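Local coordinates for protein signal recognition particle receptor subunit beta (Mus musculus, PDB 2FH5) that binds GTP as a subunit of the receptor that, together with the signal recognition particle, directs nascent secretory proteins to the endoplasmic reticulum membrane, at residues B[25-30]-B[56-61]; B[81-86]-B[207-212]; B[104-109]-B[116-121]. One frame throughout, in Å; residues are numbered along the deposited sequence.

Contact 1: B[25-30]-B[56-61]; sequences VRLLTG and LTLIDL
V25 O is gripped twice by T29, in the helical turn that carries L27 and L28 against L58 of the strand. The amide T29 N reaches it at 2.9 Å, and the hydroxyl T29 OG1 adds a bond of 3.1 Å from above the carbonyl plane, so the short polar side chain is tied down on its own helix; T29 OG1 also has a hydrogen bond with Q31 N. Across the contact everything is leucine. L58 places CG beside its backbone N, opposite the carbonyl carbon (chi1 -49°), which sends CD1 to the helix, where both helical residues meet it: L27 CD1 lies 4.0 Å from L58 CD1, the two side chains crossing at about a right angle, while L28 and L58 run past each other in opposite directions, with L28 CD2 4.2 Å from L58 CD1. In this P-loop NTPase fold, helix 20-29 follows the GTP-binding loop and packs on the central sheet, where strand 55-60 hydrogen-bonds to strand 42-47. Branched apolar side chains suit the joint: L27 is buried further by F12, Y46 and L210, whereas L28 also packs on an apolar side chain of the partner protein chain. Further along the strand, D60 OD2 hydrogen-bonds T21 OG1, and T21 belongs to the magnesium site.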
loop_
_atom_site.group_PDB
_atom_site.type_symbol
_atom_site.label_atom_id
_atom_site.label_comp_id
_atom_site.label_asym_id
_atom_site.label_seq_id
_atom_site.Cartn_x
_atom_site.Cartn_y
_atom_site.Cartn_z
ATOM N N VAL B 25 5.121 -6.592 1.445
ATOM C CA VAL B 25 5.292 -7.694 0.497
ATOM C C VAL B 25 6.722 -8.245 0.530
ATOM O O VAL B 25 6.939 -9.448 0.601
ATOM C CB VAL B 25 4.962 -7.240 -0.957
ATOM C CG1 VAL B 25 5.348 -8.329 -1.952
ATOM C CG2 VAL B 25 3.478 -6.926 -1.074
ATOM N N ARG B 26 7.686 -7.350 0.457
ATOM C CA ARG B 26 9.091 -7.707 0.496
ATOM C C ARG B 26 9.469 -8.519 1.751
ATOM O O ARG B 26 10.312 -9.412 1.679
ATOM C CB ARG B 26 9.931 -6.440 0.470
ATOM C CG ARG B 26 11.240 -6.627 -0.180
ATOM C CD ARG B 26 11.068 -6.299 -1.622
ATOM N NE ARG B 26 11.803 -7.205 -2.491
ATOM C CZ ARG B 26 11.902 -7.037 -3.803
ATOM N NH1 ARG B 26 11.314 -5.983 -4.372
ATOM N NH2 ARG B 26 12.545 -7.936 -4.543
ATOM N N LEU B 27 8.854 -8.193 2.891
ATOM C CA LEU B 27 9.136 -8.873 4.146
ATOM C C LEU B 27 8.540 -10.261 4.178
ATOM O O LEU B 27 9.105 -11.177 4.771
ATOM C CB LEU B 27 8.584 -8.078 5.344
ATOM C CG LEU B 27 9.394 -6.858 5.789
ATOM C CD1 LEU B 27 8.608 -6.021 6.764
ATOM C CD2 LEU B 27 10.686 -7.312 6.422
ATOM N N LEU B 28 7.393 -10.406 3.539
ATOM C CA LEU B 28 6.676 -11.667 3.518
ATOM C C LEU B 28 7.037 -12.649 2.395
ATOM O O LEU B 28 6.817 -13.844 2.542
ATOM C CB LEU B 28 5.173 -11.371 3.453
ATOM C CG LEU B 28 4.535 -10.673 4.650
ATOM C CD1 LEU B 28 3.138 -10.121 4.320
ATOM C CD2 LEU B 28 4.470 -11.682 5.771
ATOM N N THR B 29 7.590 -12.156 1.289
ATOM C CA THR B 29 7.876 -13.017 0.139
ATOM C C THR B 29 9.256 -12.813 -0.450
ATOM O O THR B 29 9.719 -13.638 -1.244
ATOM C CB THR B 29 6.901 -12.743 -1.042
ATOM O OG1 THR B 29 7.297 -11.526 -1.687
ATOM C CG2 THR B 29 5.472 -12.604 -0.563
ATOM N N GLY B 30 9.878 -11.689 -0.114
ATOM C CA GLY B 30 11.193 -11.382 -0.645
ATOM C C GLY B 30 11.078 -10.897 -2.069
ATOM O O GLY B 30 12.077 -10.612 -2.714
ATOM N N LEU B 56 5.332 -12.533 14.383
ATOM C CA LEU B 56 4.710 -11.222 14.567
ATOM C C LEU B 56 3.560 -11.122 13.543
ATOM O O LEU B 56 3.563 -11.816 12.531
ATOM C CB LEU B 56 5.742 -10.113 14.301
ATOM C CG LEU B 56 6.933 -9.957 15.261
ATOM C CD1 LEU B 56 7.996 -9.044 14.657
ATOM C CD2 LEU B 56 6.429 -9.383 16.594
ATOM N N THR B 57 2.556 -10.306 13.814
ATOM C CA THR B 57 1.489 -10.128 12.840
ATOM C C THR B 57 1.682 -8.763 12.170
ATOM O O THR B 57 1.397 -7.736 12.770
ATOM C CB THR B 57 0.097 -10.146 13.479
ATOM O OG1 THR B 57 -0.204 -11.471 13.905
ATOM C CG2 THR B 57 -0.964 -9.700 12.471
ATOM N N LEU B 58 2.203 -8.745 10.949
ATOM C CA LEU B 58 2.381 -7.474 10.259
ATOM C C LEU B 58 1.002 -7.007 9.802
ATOM O O LEU B 58 0.215 -7.808 9.281
ATOM C CB LEU B 58 3.294 -7.639 9.043
ATOM C CG LEU B 58 4.624 -8.380 9.231
ATOM C CD1 LEU B 58 5.452 -8.248 7.967
ATOM C CD2 LEU B 58 5.408 -7.805 10.404
ATOM N N ILE B 59 0.704 -5.729 10.040
ATOM C CA ILE B 59 -0.556 -5.112 9.631
ATOM C C ILE B 59 -0.230 -3.839 8.845
ATOM O O ILE B 59 0.340 -2.884 9.388
ATOM C CB ILE B 59 -1.418 -4.723 10.827
ATOM C CG1 ILE B 59 -1.811 -5.968 11.621
ATOM C CG2 ILE B 59 -2.646 -3.982 10.362
ATOM C CD1 ILE B 59 -2.698 -5.638 12.832
ATOM N N ASP B 60 -0.574 -3.845 7.560
ATOM C CA ASP B 60 -0.326 -2.729 6.649
ATOM C C ASP B 60 -1.527 -1.803 6.693
ATOM O O ASP B 60 -2.599 -2.212 6.308
ATOM C CB ASP B 60 -0.109 -3.315 5.236
ATOM C CG ASP B 60 -0.133 -2.257 4.103
ATOM O OD1 ASP B 60 0.335 -1.118 4.303
ATOM O OD2 ASP B 60 -0.615 -2.591 2.981
ATOM N N LEU B 61 -1.362 -0.563 7.145
ATOM C CA LEU B 61 -2.507 0.375 7.226
ATOM C C LEU B 61 -2.529 1.433 6.124
ATOM O O LEU B 61 -1.530 2.062 5.838
ATOM C CB LEU B 61 -2.557 1.076 8.602
ATOM C CG LEU B 61 -2.677 0.191 9.866
ATOM C CD1 LEU B 61 -2.804 1.042 11.122
ATOM C CD2 LEU B 61 -3.897 -0.716 9.747
#

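Contact 2: B[81-86]-B[207-212]; sequences AVVFVV and EKWLAK
The far end of the W209 indole meets strand 81-86, with W209 CH2 3.6 Å from A81 CB and W209 CZ3 3.6 Å from V83 CG2. This is an alpha/beta layer contact of the P-loop NTPase fold: helix 204-213, near the C terminus, runs almost antiparallel to strand 79-87 in the middle of the sheet. The two short segments make an angle of 162°, and their axes come no closer than 10.8 Å, a gap that a large flat side chain can bridge from the helix. W209 holds CG anti to its backbone N (chi1 -179°), which carries the indole away from the helix and down to the sheet. The residues it meets are small or beta-branched: A81 offers one methyl, and V83 slides past the indole in the opposite direction. Between them V82, whose side chain sets out away from the helix, presents its carbonyl, with V82 O 4.1 Å from W209 CH2.

Further out, S117 and L119 of the adjacent strand also touch the indole, while V83 also touches V10, F12 and A121. Earlier on the helix, E207 OE1 hydrogen-bonds Y46 OH. At its nitrogen, W209 NE1 makes a weak hydrogen bond to E185 OE2, the same carboxylate oxygen that forms a salt bridge with K212 NZ, about one turn along the helix.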
loop_
_atom_site.group_PDB
_atom_site.type_symbol
_atom_site.label_atom_id
_atom_site.label_comp_id
_atom_site.label_asym_id
_atom_site.label_seq_id
_atom_site.Cartn_x
_atom_site.Cartn_y
_atom_site.Cartn_z
ATOM N N ALA B 81 4.632 -2.925 18.153
ATOM C CA ALA B 81 5.520 -1.978 17.497
ATOM C C ALA B 81 4.841 -1.279 16.333
ATOM O O ALA B 81 3.899 -1.799 15.744
ATOM C CB ALA B 81 6.776 -2.683 17.010
ATOM N N VAL B 82 5.347 -0.096 16.008
ATOM C CA VAL B 82 4.822 0.712 14.931
ATOM C C VAL B 82 5.986 1.116 14.057
ATOM O O VAL B 82 7.003 1.567 14.580
ATOM C CB VAL B 82 4.162 2.000 15.459
ATOM C CG1 VAL B 82 3.711 2.901 14.283
ATOM C CG2 VAL B 82 2.992 1.637 16.334
ATOM N N VAL B 83 5.847 0.923 12.742
ATOM C CA VAL B 83 6.870 1.319 11.773
ATOM C C VAL B 83 6.232 2.422 10.974
ATOM O O VAL B 83 5.219 2.205 10.284
ATOM C CB VAL B 83 7.230 0.199 10.800
ATOM C CG1 VAL B 83 8.291 0.696 9.797
ATOM C CG2 VAL B 83 7.742 -1.011 11.577
ATOM N N PHE B 84 6.785 3.616 11.102
ATOM C CA PHE B 84 6.260 4.760 10.378
ATOM C C PHE B 84 7.143 4.868 9.138
ATOM O O PHE B 84 8.339 5.175 9.236
ATOM C CB PHE B 84 6.345 6.025 11.259
ATOM C CG PHE B 84 5.654 7.233 10.679
ATOM C CD1 PHE B 84 6.246 7.976 9.649
ATOM C CD2 PHE B 84 4.403 7.619 11.149
ATOM C CE1 PHE B 84 5.593 9.095 9.095
ATOM C CE2 PHE B 84 3.728 8.744 10.603
ATOM C CZ PHE B 84 4.323 9.480 9.578
ATOM N N VAL B 85 6.557 4.595 7.973
ATOM C CA VAL B 85 7.297 4.644 6.711
ATOM C C VAL B 85 7.358 6.028 6.071
ATOM O O VAL B 85 6.369 6.744 6.000
ATOM C CB VAL B 85 6.690 3.666 5.724
ATOM C CG1 VAL B 85 7.544 3.599 4.489
ATOM C CG2 VAL B 85 6.534 2.303 6.392
ATOM N N VAL B 86 8.534 6.395 5.592
ATOM C CA VAL B 86 8.756 7.701 4.974
ATOM C C VAL B 86 9.385 7.600 3.576
ATOM O O VAL B 86 10.378 6.899 3.387
ATOM C CB VAL B 86 9.706 8.555 5.854
ATOM C CG1 VAL B 86 9.948 9.938 5.221
ATOM C CG2 VAL B 86 9.122 8.689 7.229
ATOM N N GLU B 207 14.569 -5.940 8.965
ATOM C CA GLU B 207 14.337 -7.300 9.455
ATOM C C GLU B 207 15.137 -7.499 10.752
ATOM O O GLU B 207 14.715 -8.237 11.636
ATOM C CB GLU B 207 14.749 -8.344 8.412
ATOM C CG GLU B 207 14.032 -8.194 7.076
ATOM C CD GLU B 207 14.234 -9.381 6.139
ATOM O OE1 GLU B 207 13.489 -10.379 6.266
ATOM O OE2 GLU B 207 15.142 -9.311 5.279
ATOM N N LYS B 208 16.289 -6.837 10.868
ATOM C CA LYS B 208 17.071 -6.942 12.093
ATOM C C LYS B 208 16.244 -6.343 13.230
ATOM O O LYS B 208 16.020 -6.999 14.244
ATOM C CB LYS B 208 18.406 -6.196 11.966
ATOM C CG LYS B 208 19.636 -7.100 12.111
ATOM C CD LYS B 208 20.967 -6.312 12.110
ATOM C CE LYS B 208 22.195 -7.255 12.145
ATOM N NZ LYS B 208 23.530 -6.565 12.119
ATOM N N TRP B 209 15.770 -5.109 13.050
ATOM C CA TRP B 209 14.954 -4.433 14.068
ATOM C C TRP B 209 13.699 -5.226 14.408
ATOM O O TRP B 209 13.349 -5.373 15.578
ATOM C CB TRP B 209 14.546 -3.038 13.592
ATOM C CG TRP B 209 13.714 -2.243 14.581
ATOM C CD1 TRP B 209 14.173 -1.438 15.579
ATOM C CD2 TRP B 209 12.278 -2.141 14.615
ATOM N NE1 TRP B 209 13.119 -0.833 16.230
ATOM C CE2 TRP B 209 11.948 -1.246 15.657
ATOM C CE3 TRP B 209 11.245 -2.715 13.860
ATOM C CZ2 TRP B 209 10.619 -0.908 15.961
ATOM C CZ3 TRP B 209 9.921 -2.376 14.165
ATOM C CH2 TRP B 209 9.626 -1.483 15.205
ATOM N N LEU B 210 13.003 -5.716 13.390
ATOM C CA LEU B 210 11.799 -6.501 13.631
ATOM C C LEU B 210 12.139 -7.713 14.488
ATOM O O LEU B 210 11.396 -8.072 15.400
ATOM C CB LEU B 210 11.182 -6.940 12.309
ATOM C CG LEU B 210 10.293 -5.895 11.625
ATOM C CD1 LEU B 210 10.012 -6.329 10.203
ATOM C CD2 LEU B 210 8.992 -5.736 12.413
ATOM N N ALA B 211 13.270 -8.344 14.194
ATOM C CA ALA B 211 13.720 -9.489 14.971
ATOM C C ALA B 211 13.924 -9.049 16.433
ATOM O O ALA B 211 13.371 -9.638 17.375
ATOM C CB ALA B 211 15.022 -10.014 14.390
ATOM N N LYS B 212 14.718 -7.994 16.597
ATOM C CA LYS B 212 15.033 -7.422 17.893
ATOM C C LYS B 212 13.824 -7.068 18.764
ATOM O O LYS B 212 13.899 -7.151 19.985
ATOM C CB LYS B 212 15.922 -6.198 17.676
ATOM C CG LYS B 212 15.995 -5.221 18.824
ATOM C CD LYS B 212 16.784 -3.989 18.394
ATOM C CE LYS B 212 16.624 -2.837 19.371
ATOM N NZ LYS B 212 17.548 -1.718 19.014
#

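Contact 3: B[104-109]-B[116-121]; sequences QVLIDS and PSLLIA
L106 and L118 meet methyl to methyl, with L106 CD2 only 3.4 Å from L118 CD2, a tight approach for two apolar carbons. Their side chains cross at about a right angle, and the two reach the meeting point by different conformations. L106 does not start out toward the strand; with CG anti to its carbonyl carbon and beside the backbone N (chi1 -73°), its branched end swings round to bring CD2 close. L118 starts directly toward the helix and sets CG anti to its backbone N (chi1 162°), extending the chain across the gap. Its two methyls then divide the work: CD2 goes to the helix, while L118 CD1 packs 3.5 Å from V82 O on the neighbouring strand. Leucine, with its branch one carbon further out than valine's, is well suited to both tasks.

The segments belong to a beta-alpha-beta crossover, strand 79-87, helix 91-110 and strand 117-123, and the contact lies where the helix hands over to the second strand. Here S109 meets P116: P116 CD is 3.7 Å from S109 O, and P116 CG lies 4.1 Å from S109 OG. The rigid ring, which has no N-H to offer, stands in the turn before the strand's hydrogen bonding begins. S109 OG makes a short 2.6 Å bond to V105 O, which satisfies this buried hydroxyl within the helix. V105 O accepts from both S109 N and S109 OG, on opposite faces of its carbonyl plane. S109 O, for its part, has a hydrogen bond with S115 OG. Around the pair of leucines, F177, L180 and L182 pack on L106, and V184 on L118, while V105, one residue before L106, also touches L72 of helix 65-75.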
loop_
_atom_site.group_PDB
_atom_site.type_symbol
_atom_site.label_atom_id
_atom_site.label_comp_id
_atom_site.label_asym_id
_atom_site.label_seq_id
_atom_site.Cartn_x
_atom_site.Cartn_y
_atom_site.Cartn_z
ATOM N N GLN B 104 0.574 12.911 15.536
ATOM C CA GLN B 104 -0.557 12.134 16.037
ATOM C C GLN B 104 -0.140 10.708 16.391
ATOM O O GLN B 104 -0.696 10.111 17.313
ATOM C CB GLN B 104 -1.684 12.077 15.007
ATOM C CG GLN B 104 -2.867 12.972 15.338
ATOM C CD GLN B 104 -3.201 13.942 14.197
ATOM O OE1 GLN B 104 -4.288 14.541 14.163
ATOM N NE2 GLN B 104 -2.260 14.104 13.260
ATOM N N VAL B 105 0.829 10.151 15.663
ATOM C CA VAL B 105 1.264 8.790 15.956
ATOM C C VAL B 105 2.037 8.756 17.283
ATOM O O VAL B 105 1.916 7.800 18.056
ATOM C CB VAL B 105 2.133 8.208 14.807
ATOM C CG1 VAL B 105 2.807 6.913 15.253
ATOM C CG2 VAL B 105 1.246 7.922 13.581
ATOM N N LEU B 106 2.820 9.803 17.542
ATOM C CA LEU B 106 3.600 9.898 18.773
ATOM C C LEU B 106 2.655 10.055 19.949
ATOM O O LEU B 106 2.781 9.379 20.971
ATOM C CB LEU B 106 4.534 11.095 18.715
ATOM C CG LEU B 106 5.692 10.859 17.774
ATOM C CD1 LEU B 106 6.476 12.138 17.621
ATOM C CD2 LEU B 106 6.559 9.745 18.313
ATOM N N ILE B 107 1.696 10.952 19.800
ATOM C CA ILE B 107 0.734 11.147 20.855
ATOM C C ILE B 107 -0.025 9.852 21.133
ATOM O O ILE B 107 -0.015 9.370 22.265
ATOM C CB ILE B 107 -0.214 12.293 20.503
ATOM C CG1 ILE B 107 0.478 13.615 20.845
ATOM C CG2 ILE B 107 -1.526 12.138 21.223
ATOM C CD1 ILE B 107 -0.347 14.829 20.512
ATOM N N ASP B 108 -0.655 9.275 20.111
ATOM C CA ASP B 108 -1.399 8.025 20.282
ATOM C C ASP B 108 -0.585 6.959 20.986
ATOM O O ASP B 108 -1.087 6.270 21.871
ATOM C CB ASP B 108 -1.832 7.460 18.938
ATOM C CG ASP B 108 -2.958 8.239 18.317
ATOM O OD1 ASP B 108 -3.291 9.325 18.827
ATOM O OD2 ASP B 108 -3.505 7.767 17.306
ATOM N N SER B 109 0.675 6.822 20.586
ATOM C CA SER B 109 1.554 5.813 21.156
ATOM C C SER B 109 1.844 5.995 22.643
ATOM O O SER B 109 1.868 5.015 23.406
ATOM C CB SER B 109 2.868 5.770 20.381
ATOM O OG SER B 109 2.636 5.454 19.020
ATOM N N PRO B 116 4.042 1.096 22.451
ATOM C CA PRO B 116 4.711 0.243 21.480
ATOM C C PRO B 116 6.053 0.847 21.117
ATOM O O PRO B 116 6.243 2.051 21.230
ATOM C CB PRO B 116 3.743 0.252 20.305
ATOM C CG PRO B 116 3.211 1.624 20.354
ATOM C CD PRO B 116 2.901 1.781 21.826
ATOM N N SER B 117 6.983 0.000 20.708
ATOM C CA SER B 117 8.280 0.443 20.272
ATOM C C SER B 117 7.994 1.116 18.895
ATOM O O SER B 117 7.116 0.666 18.154
ATOM C CB SER B 117 9.176 -0.795 20.143
ATOM O OG SER B 117 10.459 -0.474 19.647
ATOM N N LEU B 118 8.722 2.176 18.549
ATOM C CA LEU B 118 8.474 2.887 17.295
ATOM C C LEU B 118 9.669 3.063 16.356
ATOM O O LEU B 118 10.725 3.513 16.761
ATOM C CB LEU B 118 7.876 4.256 17.623
ATOM C CG LEU B 118 7.893 5.361 16.560
ATOM C CD1 LEU B 118 7.031 5.004 15.354
ATOM C CD2 LEU B 118 7.372 6.630 17.200
ATOM N N LEU B 119 9.506 2.715 15.084
ATOM C CA LEU B 119 10.602 2.882 14.132
ATOM C C LEU B 119 10.206 3.839 13.023
ATOM O O LEU B 119 9.056 3.867 12.583
ATOM C CB LEU B 119 11.002 1.538 13.505
ATOM C CG LEU B 119 12.078 1.578 12.406
ATOM C CD1 LEU B 119 13.451 1.822 13.014
ATOM C CD2 LEU B 119 12.078 0.261 11.641
ATOM N N ILE B 120 11.165 4.634 12.582
ATOM C CA ILE B 120 10.930 5.555 11.493
ATOM C C ILE B 120 11.778 4.970 10.365
ATOM O O ILE B 120 13.001 5.114 10.379
ATOM C CB ILE B 120 11.446 6.984 11.802
ATOM C CG1 ILE B 120 10.914 7.461 13.163
ATOM C CG2 ILE B 120 11.052 7.927 10.643
ATOM C CD1 ILE B 120 9.438 7.647 13.185
ATOM N N ALA B 121 11.135 4.296 9.408
ATOM C CA ALA B 121 11.839 3.681 8.292
ATOM C C ALA B 121 11.895 4.623 7.112
ATOM O O ALA B 121 10.888 4.864 6.441
ATOM C CB ALA B 121 11.170 2.400 7.888
#

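In the fold
From the N terminus, contact 1 closes first, when strand 55-60 comes to lie against helix 20-29, with strand 42-47 lying in the loop between them. Contact 2 opens later, at strand 79-87, and closes only when the C-terminal helix 204-213 returns to the sheet. Contact 3 is nested inside that long loop, closing the short turn from helix 91-110 into strand 117-123. Contacts 1 and 2 touch, L27 meeting E207 and L56 meeting the backbone of L210. Contacts 2 and 3 are joined by the neighbouring strands, probably with F84 N to L119 O and L119 N to V82 O hydrogen bonds. Contacts 1 and 3 do not touch but share the sheet.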